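Local coordinates for protein 3-dehydroquinate dehydratase (Enterococcus faecalis, PDB 4PH6) that catalyses the cis-dehydration of 3-dehydroquinate to 3-dehydroshikimate through an imine intermediate, the third step of the chorismate pathway, at residues Q154-Q165 and A190-V201. Residues are numbered along the deposited sequence; the frame is centred on the assembly and turned at random.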
loop_
_atom_site.group_PDB
_atom_site.type_symbol
_atom_site.label_atom_id
_atom_site.label_comp_id
_atom_site.label_asym_id
_atom_site.label_seq_id
_atom_site.Cartn_x
_atom_site.Cartn_y
_atom_site.Cartn_z
ATOM N N GLN A 154 6.377 7.141 16.158
ATOM C CA GLN A 154 5.830 5.803 16.219
ATOM C C GLN A 154 5.453 5.395 17.653
ATOM O O GLN A 154 4.394 4.807 17.869
ATOM C CB GLN A 154 6.819 4.801 15.636
ATOM C CG GLN A 154 6.450 3.365 15.959
ATOM C CD GLN A 154 7.237 2.367 15.139
ATOM O OE1 GLN A 154 7.917 2.744 14.190
ATOM N NE2 GLN A 154 7.126 1.092 15.482
ATOM N N GLU A 155 6.318 5.716 18.618
ATOM C CA GLU A 155 6.093 5.342 20.003
ATOM C C GLU A 155 4.866 6.046 20.570
ATOM O O GLU A 155 4.114 5.467 21.345
ATOM C CB GLU A 155 7.320 5.658 20.867
ATOM C CG GLU A 155 8.546 4.842 20.484
ATOM C CD GLU A 155 9.286 5.438 19.290
ATOM O OE1 GLU A 155 9.506 6.667 19.286
ATOM O OE2 GLU A 155 9.608 4.695 18.334
ATOM N N GLU A 156 4.668 7.294 20.177
ATOM C CA GLU A 156 3.557 8.074 20.699
ATOM C C GLU A 156 2.225 7.577 20.139
ATOM O O GLU A 156 1.237 7.526 20.859
ATOM C CB GLU A 156 3.767 9.564 20.403
ATOM C CG GLU A 156 2.606 10.465 20.780
ATOM C CD GLU A 156 2.247 10.403 22.254
ATOM O OE1 GLU A 156 1.073 10.690 22.577
ATOM O OE2 GLU A 156 3.134 10.072 23.082
ATOM N N ILE A 157 2.205 7.192 18.868
ATOM C CA ILE A 157 1.022 6.578 18.262
ATOM C C ILE A 157 0.684 5.274 18.989
ATOM O O ILE A 157 -0.476 5.014 19.326
ATOM C CB ILE A 157 1.234 6.313 16.756
ATOM C CG1 ILE A 157 1.602 7.623 16.041
ATOM C CG2 ILE A 157 -0.023 5.679 16.135
ATOM C CD1 ILE A 157 1.935 7.501 14.561
ATOM N N VAL A 158 1.710 4.465 19.244
ATOM C CA VAL A 158 1.544 3.209 19.967
ATOM C C VAL A 158 1.073 3.471 21.404
ATOM O O VAL A 158 0.211 2.762 21.919
ATOM C CB VAL A 158 2.874 2.389 19.988
ATOM C CG1 VAL A 158 2.801 1.239 20.971
ATOM C CG2 VAL A 158 3.211 1.878 18.582
ATOM N N ALA A 159 1.641 4.486 22.046
ATOM C CA ALA A 159 1.279 4.803 23.411
ATOM C C ALA A 159 -0.167 5.260 23.477
ATOM O O ALA A 159 -0.888 4.904 24.410
ATOM C CB ALA A 159 2.212 5.878 23.993
ATOM N N ARG A 160 -0.594 6.040 22.486
ATOM C CA ARG A 160 -1.969 6.514 22.469
ATOM C C ARG A 160 -2.931 5.359 22.241
ATOM O O ARG A 160 -3.967 5.278 22.896
ATOM C CB ARG A 160 -2.162 7.602 21.420
ATOM C CG ARG A 160 -1.451 8.896 21.785
ATOM C CD ARG A 160 -1.785 10.008 20.824
ATOM N NE ARG A 160 -0.922 11.172 21.023
ATOM C CZ ARG A 160 -0.984 12.287 20.293
ATOM N NH1 ARG A 160 -1.871 12.401 19.315
ATOM N NH2 ARG A 160 -0.142 13.280 20.534
ATOM N N LEU A 161 -2.586 4.452 21.333
ATOM C CA LEU A 161 -3.443 3.303 21.084
ATOM C C LEU A 161 -3.501 2.443 22.346
ATOM O O LEU A 161 -4.547 1.894 22.687
ATOM C CB LEU A 161 -2.942 2.489 19.878
ATOM C CG LEU A 161 -3.158 3.161 18.519
ATOM C CD1 LEU A 161 -2.399 2.442 17.412
ATOM C CD2 LEU A 161 -4.655 3.271 18.172
ATOM N N ARG A 162 -2.381 2.340 23.045
ATOM C CA ARG A 162 -2.335 1.529 24.254
ATOM C C ARG A 162 -3.133 2.154 25.396
ATOM O O ARG A 162 -3.703 1.432 26.208
ATOM C CB ARG A 162 -0.887 1.306 24.711
ATOM C CG ARG A 162 -0.087 0.316 23.865
ATOM C CD ARG A 162 1.301 0.167 24.435
ATOM N NE ARG A 162 1.264 -0.535 25.713
ATOM C CZ ARG A 162 2.250 -0.523 26.595
ATOM N NH1 ARG A 162 3.349 0.190 26.357
ATOM N NH2 ARG A 162 2.124 -1.201 27.720
ATOM N N GLN A 163 -3.171 3.484 25.461
ATOM C CA GLN A 163 -3.931 4.166 26.513
ATOM C C GLN A 163 -5.444 4.004 26.300
ATOM O O GLN A 163 -6.196 3.913 27.267
ATOM C CB GLN A 163 -3.559 5.657 26.590
ATOM C CG GLN A 163 -2.098 5.959 27.011
ATOM C CD GLN A 163 -1.946 6.238 28.514
ATOM O OE1 GLN A 163 -2.950 6.251 29.262
ATOM N NE2 GLN A 163 -0.695 6.463 28.965
ATOM N N MET A 164 -5.887 3.968 25.041
ATOM C CA MET A 164 -7.292 3.731 24.742
ATOM C C MET A 164 -7.725 2.352 25.209
ATOM O O MET A 164 -8.784 2.203 25.814
ATOM C CB MET A 164 -7.565 3.862 23.242
ATOM C CG MET A 164 -7.221 5.223 22.664
ATOM S SD MET A 164 -7.479 5.267 20.880
ATOM C CE MET A 164 -6.320 6.544 20.401
ATOM N N GLN A 165 -6.905 1.349 24.908
ATOM C CA GLN A 165 -7.185 -0.010 25.332
ATOM C C GLN A 165 -7.249 -0.063 26.872
ATOM O O GLN A 165 -8.128 -0.721 27.437
ATOM C CB GLN A 165 -6.134 -0.987 24.771
ATOM C CG GLN A 165 -6.416 -2.492 25.019
ATOM C CD GLN A 165 -5.395 -3.411 24.337
ATOM O OE1 GLN A 165 -5.588 -3.839 23.200
ATOM N NE2 GLN A 165 -4.302 -3.697 25.024
ATOM N N ALA A 190 3.662 1.764 13.408
ATOM C CA ALA A 190 2.969 1.928 14.680
ATOM C C ALA A 190 1.783 0.971 14.752
ATOM O O ALA A 190 1.546 0.308 15.776
ATOM C CB ALA A 190 2.508 3.368 14.852
ATOM N N THR A 191 1.055 0.899 13.649
ATOM C CA THR A 191 -0.068 -0.027 13.515
ATOM C C THR A 191 0.401 -1.475 13.681
ATOM O O THR A 191 -0.204 -2.234 14.435
ATOM C CB THR A 191 -0.780 0.120 12.141
ATOM O OG1 THR A 191 -1.261 1.460 11.985
ATOM C CG2 THR A 191 -1.957 -0.870 12.015
ATOM N N ASN A 192 1.472 -1.850 12.982
ATOM C CA ASN A 192 1.976 -3.227 13.054
ATOM C C ASN A 192 2.480 -3.606 14.458
ATOM O O ASN A 192 2.110 -4.645 14.981
ATOM C CB ASN A 192 3.094 -3.463 12.024
ATOM C CG ASN A 192 3.538 -4.934 11.971
ATOM O OD1 ASN A 192 2.756 -5.822 11.610
ATOM N ND2 ASN A 192 4.794 -5.189 12.323
ATOM N N GLU A 193 3.317 -2.759 15.055
ATOM C CA GLU A 193 3.807 -2.990 16.417
ATOM C C GLU A 193 2.673 -3.126 17.444
ATOM O O GLU A 193 2.645 -4.081 18.219
ATOM C CB GLU A 193 4.744 -1.864 16.846
ATOM C CG GLU A 193 5.155 -1.934 18.323
ATOM C CD GLU A 193 6.070 -0.796 18.723
ATOM O OE1 GLU A 193 6.445 0.007 17.843
ATOM O OE2 GLU A 193 6.429 -0.707 19.919
ATOM N N MET A 194 1.742 -2.173 17.449
ATOM C CA MET A 194 0.594 -2.232 18.360
ATOM C C MET A 194 -0.160 -3.547 18.224
ATOM O O MET A 194 -0.433 -4.235 19.215
ATOM C CB MET A 194 -0.376 -1.066 18.109
ATOM C CG MET A 194 -1.624 -1.096 18.995
ATOM S SD MET A 194 -1.237 -0.807 20.743
ATOM C CE MET A 194 -2.760 -1.316 21.530
ATOM N N TYR A 195 -0.491 -3.893 16.991
ATOM C CA TYR A 195 -1.288 -5.075 16.701
ATOM C C TYR A 195 -0.581 -6.362 17.100
ATOM O O TYR A 195 -1.203 -7.280 17.630
ATOM C CB TYR A 195 -1.633 -5.115 15.212
ATOM C CG TYR A 195 -2.406 -6.339 14.781
ATOM C CD1 TYR A 195 -3.795 -6.386 14.874
ATOM C CD2 TYR A 195 -1.747 -7.450 14.277
ATOM C CE1 TYR A 195 -4.496 -7.498 14.471
ATOM C CE2 TYR A 195 -2.444 -8.576 13.880
ATOM C CZ TYR A 195 -3.814 -8.594 13.975
ATOM O OH TYR A 195 -4.494 -9.716 13.567
ATOM N N THR A 196 0.720 -6.446 16.844
ATOM C CA THR A 196 1.406 -7.702 17.094
ATOM C C THR A 196 1.733 -7.872 18.588
ATOM O O THR A 196 1.719 -8.986 19.104
ATOM C CB THR A 196 2.704 -7.827 16.245
ATOM O OG1 THR A 196 3.608 -6.765 16.561
ATOM C CG2 THR A 196 2.380 -7.762 14.759
ATOM N N HIS A 197 1.979 -6.769 19.289
ATOM C CA HIS A 197 2.568 -6.855 20.618
ATOM C C HIS A 197 1.694 -6.433 21.815
ATOM O O HIS A 197 1.933 -6.895 22.925
ATOM C CB HIS A 197 3.865 -6.042 20.624
ATOM C CG HIS A 197 4.976 -6.691 19.866
ATOM N ND1 HIS A 197 5.527 -6.140 18.723
ATOM C CD2 HIS A 197 5.633 -7.861 20.064
ATOM C CE1 HIS A 197 6.475 -6.933 18.264
ATOM N NE2 HIS A 197 6.557 -7.989 19.059
ATOM N N TYR A 198 0.693 -5.578 21.615
ATOM C CA TYR A 198 -0.040 -5.009 22.758
ATOM C C TYR A 198 -1.568 -5.126 22.678
ATOM O O TYR A 198 -2.267 -5.028 23.685
ATOM C CB TYR A 198 0.307 -3.524 22.919
ATOM C CG TYR A 198 1.780 -3.210 23.085
ATOM C CD1 TYR A 198 2.532 -2.722 22.023
ATOM C CD2 TYR A 198 2.414 -3.385 24.309
ATOM C CE1 TYR A 198 3.879 -2.427 22.175
ATOM C CE2 TYR A 198 3.758 -3.091 24.470
ATOM C CZ TYR A 198 4.482 -2.612 23.400
ATOM O OH TYR A 198 5.812 -2.316 23.564
ATOM N N ALA A 199 -2.081 -5.288 21.470
ATOM C CA ALA A 199 -3.512 -5.236 21.226
ATOM C C ALA A 199 -4.223 -6.538 21.604
ATOM O O ALA A 199 -3.820 -7.621 21.189
ATOM C CB ALA A 199 -3.762 -4.898 19.746
ATOM N N SER A 200 -5.278 -6.438 22.397
ATOM C CA SER A 200 -6.136 -7.603 22.607
ATOM C C SER A 200 -7.568 -7.207 22.294
ATOM O O SER A 200 -8.498 -7.978 22.514
ATOM C CB SER A 200 -6.012 -8.163 24.035
ATOM O OG SER A 200 -6.505 -7.253 24.992
ATOM N N VAL A 201 -7.724 -5.984 21.783
ATOM C CA VAL A 201 -8.949 -5.542 21.123
ATOM C C VAL A 201 -8.593 -5.012 19.727
ATOM O O VAL A 201 -7.424 -4.711 19.457
ATOM C CB VAL A 201 -9.682 -4.451 21.930
ATOM C CG1 VAL A 201 -10.085 -4.973 23.316
ATOM C CG2 VAL A 201 -8.840 -3.190 22.022
HETATM O O HOH W 1 8.246 2.176 18.978
#
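The guanidinium of Arg162 lies flat over one face of the Tyr198 phenol ring in a cation-pi stack, the planes only 17° apart and NE 3.4 Å from CD2 of Tyr198. A bend at chi3 (70°) brings the end of the arginine chain over the ring, and CD of Arg162 adds a CH-pi contact, 3.8 Å from the centroid of the Tyr198 ring. The opposite face of that ring carries CB of His197, while CG1 of Val158 approaches it obliquely. Deeper in, Met194 packs as a knob into a hole on helix 154-166 formed by Val158, Leu161, Arg162 and Gln165; its chain turns at chi2, and SD settles 3.5 Å from CG of Arg162 and against CB of Leu161. The two helices, 154-166 and 181-197, are consecutive outer helices of the (beta/alpha)8 barrel, joined in sequence through strand 171-176; the axes of 154-165 and 190-197 approach to 9.0 Å and are inclined at 42°. Leu161 reaches inward to Ile174 and Thr205 on the barrel strands, its side chain about 6 Å from that of Lys173, the predicted Schiff-base lysine. Near the start of helix 154-166, Ala190 packs its CB against CG2 of Ile157, and beside it the extended Gln154 chain delivers NE2 to OE1 of Glu193 at 2.7 Å, nearly along the C-O axis. A water donating to both Glu193 OE1 and Glu155 OE2 bridges these two acids. At the other end, the Gln165 amide holds the turn that leaves helix 181-197: NE2 donates to Tyr198 O in a nearly straight bond of 2.8 Å, whereas OE1 accepts Ser200 N at 2.7 Å from above its carbonyl plane and, more weakly, Val201 N.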